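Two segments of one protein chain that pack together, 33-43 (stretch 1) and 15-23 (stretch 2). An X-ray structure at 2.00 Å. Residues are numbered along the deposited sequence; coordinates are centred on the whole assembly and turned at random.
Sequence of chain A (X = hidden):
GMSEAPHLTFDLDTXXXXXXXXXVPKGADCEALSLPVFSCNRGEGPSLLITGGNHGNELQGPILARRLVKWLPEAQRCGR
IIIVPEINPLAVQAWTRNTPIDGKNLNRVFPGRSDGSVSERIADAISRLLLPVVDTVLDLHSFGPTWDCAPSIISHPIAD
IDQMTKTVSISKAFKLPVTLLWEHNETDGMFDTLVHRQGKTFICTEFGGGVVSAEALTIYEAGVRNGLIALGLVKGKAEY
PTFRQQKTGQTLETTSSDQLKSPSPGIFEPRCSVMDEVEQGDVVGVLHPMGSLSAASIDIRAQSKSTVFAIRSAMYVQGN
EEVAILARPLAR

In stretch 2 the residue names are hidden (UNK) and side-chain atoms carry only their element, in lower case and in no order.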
# COMPACT_ATOMS: atom_id res chain seq x y z
N LEU A 33 13.09 15.63 20.13
CA LEU A 33 12.12 14.56 19.89
C LEU A 33 12.21 13.55 21.03
O LEU A 33 13.29 13.30 21.53
CB LEU A 33 12.41 13.80 18.58
CG LEU A 33 12.31 14.48 17.21
CD1 LEU A 33 12.63 13.46 16.16
CD2 LEU A 33 10.93 15.06 16.94
N SER A 34 11.08 12.96 21.39
CA SER A 34 10.97 11.94 22.42
C SER A 34 10.40 10.66 21.83
O SER A 34 9.22 10.60 21.55
CB SER A 34 10.06 12.43 23.56
OG SER A 34 10.79 13.28 24.40
N LEU A 35 11.25 9.65 21.65
CA LEU A 35 10.83 8.38 21.06
C LEU A 35 10.49 7.42 22.18
O LEU A 35 11.36 7.12 22.97
CB LEU A 35 11.97 7.78 20.23
CG LEU A 35 12.33 8.37 18.85
CD1 LEU A 35 12.37 9.86 18.80
CD2 LEU A 35 13.68 7.74 18.37
N PRO A 36 9.23 6.94 22.27
CA PRO A 36 8.94 5.97 23.34
C PRO A 36 9.75 4.67 23.25
O PRO A 36 10.01 4.17 22.15
CB PRO A 36 7.45 5.67 23.17
CG PRO A 36 6.88 6.86 22.50
CD PRO A 36 8.00 7.27 21.53
N VAL A 37 10.16 4.18 24.42
CA VAL A 37 10.99 3.00 24.55
C VAL A 37 10.40 2.11 25.66
O VAL A 37 9.91 2.61 26.69
CB VAL A 37 12.46 3.38 24.90
CG1 VAL A 37 13.32 2.13 25.17
CG2 VAL A 37 13.07 4.22 23.79
N PHE A 38 10.43 0.82 25.41
CA PHE A 38 10.03 -0.20 26.35
C PHE A 38 11.28 -1.01 26.67
O PHE A 38 12.09 -1.27 25.76
CB PHE A 38 8.98 -1.09 25.70
CG PHE A 38 8.82 -2.44 26.35
CD1 PHE A 38 7.90 -2.64 27.35
CD2 PHE A 38 9.56 -3.54 25.88
CE1 PHE A 38 7.72 -3.90 27.91
CE2 PHE A 38 9.39 -4.79 26.43
CZ PHE A 38 8.49 -4.97 27.44
N SER A 39 11.46 -1.40 27.93
CA SER A 39 12.55 -2.30 28.28
C SER A 39 12.07 -3.32 29.33
O SER A 39 11.37 -2.96 30.27
CB SER A 39 13.77 -1.52 28.74
OG SER A 39 14.81 -2.40 29.07
N CYS A 40 12.37 -4.61 29.11
CA CYS A 40 12.01 -5.68 30.05
C CYS A 40 13.31 -6.34 30.48
O CYS A 40 13.96 -6.98 29.69
CB CYS A 40 11.04 -6.66 29.44
SG CYS A 40 10.35 -7.90 30.61
N ASN A 41 13.69 -6.11 31.72
CA ASN A 41 14.92 -6.61 32.28
C ASN A 41 14.62 -7.78 33.23
O ASN A 41 14.13 -7.55 34.32
CB ASN A 41 15.59 -5.46 33.02
CG ASN A 41 16.93 -5.81 33.61
OD1 ASN A 41 17.35 -6.96 33.67
ND2 ASN A 41 17.63 -4.79 34.06
N ARG A 42 14.94 -9.00 32.80
CA ARG A 42 14.77 -10.20 33.60
C ARG A 42 16.12 -10.82 34.03
O ARG A 42 16.26 -12.03 34.07
CB ARG A 42 13.91 -11.23 32.85
CG ARG A 42 12.53 -10.78 32.49
CD ARG A 42 11.74 -10.39 33.72
NE ARG A 42 10.34 -10.14 33.45
CZ ARG A 42 9.50 -9.49 34.25
NH1 ARG A 42 9.90 -8.96 35.41
NH2 ARG A 42 8.24 -9.33 33.89
N GLY A 43 17.10 -9.97 34.32
CA GLY A 43 18.39 -10.42 34.80
C GLY A 43 19.36 -10.89 33.74
O GLY A 43 19.39 -10.33 32.63
N UNK A 15 15.16 -3.38 37.39
CA UNK A 15 14.60 -4.71 37.18
C UNK A 15 13.15 -4.66 36.70
O UNK A 15 12.41 -3.74 37.04
c UNK A 15 15.52 -3.17 38.82
c UNK A 15 14.72 -5.37 38.56
c UNK A 15 14.84 -4.27 39.52
N UNK A 16 12.76 -5.66 35.93
CA UNK A 16 11.42 -5.72 35.36
C UNK A 16 11.14 -4.84 34.16
O UNK A 16 12.05 -4.48 33.39
N UNK A 17 9.87 -4.49 34.01
CA UNK A 17 9.35 -3.73 32.87
C UNK A 17 9.40 -2.21 33.10
O UNK A 17 8.90 -1.70 34.10
c UNK A 17 7.83 -5.67 32.18
c UNK A 17 7.21 -3.34 31.46
c UNK A 17 7.88 -4.18 32.56
N UNK A 18 10.05 -1.49 32.18
CA UNK A 18 10.11 -0.03 32.23
C UNK A 18 9.64 0.52 30.89
O UNK A 18 9.85 -0.11 29.85
c UNK A 18 11.54 0.44 32.52
o UNK A 18 11.97 0.00 33.80
N UNK A 19 8.97 1.67 30.92
CA UNK A 19 8.59 2.40 29.70
C UNK A 19 9.04 3.85 29.90
O UNK A 19 9.01 4.38 31.01
c UNK A 19 6.69 0.83 29.10
c UNK A 19 7.10 2.29 29.34
o UNK A 19 6.29 2.83 30.39
N UNK A 20 9.50 4.49 28.83
CA UNK A 20 9.92 5.87 28.92
C UNK A 20 10.22 6.38 27.54
O UNK A 20 9.51 6.03 26.58
N UNK A 21 11.22 7.24 27.43
CA UNK A 21 11.60 7.82 26.14
C UNK A 21 13.09 7.96 25.94
O UNK A 21 13.84 8.06 26.92
n UNK A 21 8.81 9.24 27.24
c UNK A 21 9.50 9.22 26.06
n UNK A 21 7.35 9.17 25.68
c UNK A 21 10.99 9.21 26.00
c UNK A 21 8.57 9.17 25.08
c UNK A 21 7.52 9.20 26.99
N UNK A 22 13.47 7.97 24.67
CA UNK A 22 14.82 8.30 24.20
C UNK A 22 14.70 9.73 23.67
O UNK A 22 13.99 9.98 22.68
c UNK A 22 16.87 6.48 21.40
c UNK A 22 17.80 7.75 23.36
c UNK A 22 15.29 7.33 23.11
c UNK A 22 16.62 7.62 22.39
N UNK A 23 15.43 10.65 24.30
CA UNK A 23 15.38 12.04 23.95
C UNK A 23 16.48 12.35 22.95
O UNK A 23 17.64 12.08 23.22
c UNK A 23 15.45 12.92 25.21
c UNK A 23 15.46 14.39 24.84
c UNK A 23 14.24 12.58 26.13

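Position 15 carries three side-chain carbons that close a ring onto the backbone N, and its CA-to-CB bond points away from stretch 1. A ring through the main-chain nitrogen defines Pro15.

Position 16 has no side-chain atoms, so it is Gly16. Its phi of 78° by itself favours glycine, and an ideal CB would lie 3.8 Å from Arg42 NH1. Its backbone pairs with Asn41 through Gly16 N to Asn41 O (2.8 Å) and Asn41 N to Gly16 O (2.9 Å).

At position 17 one carbon carries two more. With three carbons and a fork at CB, this is Val17. CG1 lies 3.6 Å from Phe38 CE1, and CG2 lies 3.7 Å from Cys40 SG, so the two methyls meet different neighbours.

Position 18 shows one carbon followed by one oxygen, the pattern of Ser18. Its chi1 is -63° (m), and its backbone bonds are short: Ser18 N to Ser39 O, 2.7 Å, and Ser39 N to Ser18 O, 2.8 Å.

At position 19 one carbon bears one oxygen and one carbon, which reads as Thr19. CG2 sits 4.1 Å from Phe38 CD1, at the ring edge and near its plane.

Position 20 again lacks side-chain atoms and is Gly20. Gly20 N to Val37 O and Val37 N to Gly20 O are both 2.9 Å, closing another reciprocal pair.

Position 21 has one carbon leading to a five-membered ring of three carbons and two nitrogens, an imidazole: His21. Its CD2 approaches Pro36 N at 3.6 Å and Pro36 CG at 3.9 Å. NE2 is hydrogen-bonded elsewhere in the structure.

Position 22 holds four carbons, forked at the second, which gives Leu22 (chi1 173°, t). Its CB lies 3.9 Å from Val37 CG2 and 4.4 Å from Leu35 CB, an apolar cluster on the face shared with Ser39.

Position 23 has one carbon carrying two carbons, hence Val23. CG2 is 3.9 Å from Ser34 OG.

The contact is an antiparallel strand pair, with axes at 142° and 776 Å² buried over both sides. Eight backbone hydrogen bonds form four reciprocal pairs, the last being Leu22 N to Leu35 O (2.8 Å) and Leu35 N to Leu22 O (2.9 Å). Three non-hydrogen-bonded pairs fall between them and a fourth, Ser34 with Val23, lies beyond the last; in these pairs the CA atoms are closer, and CA-H...O contacts such as Pro36 CA to Gly20 O (3.3 Å) accompany the approach. Pro36 lacks an amide hydrogen but costs no cross-strand bond, because it faces His21 in a non-hydrogen-bonded pair. Side chains then pack on both faces of the sheet.

Stretch 2 (15-23) PGVSTGHLV
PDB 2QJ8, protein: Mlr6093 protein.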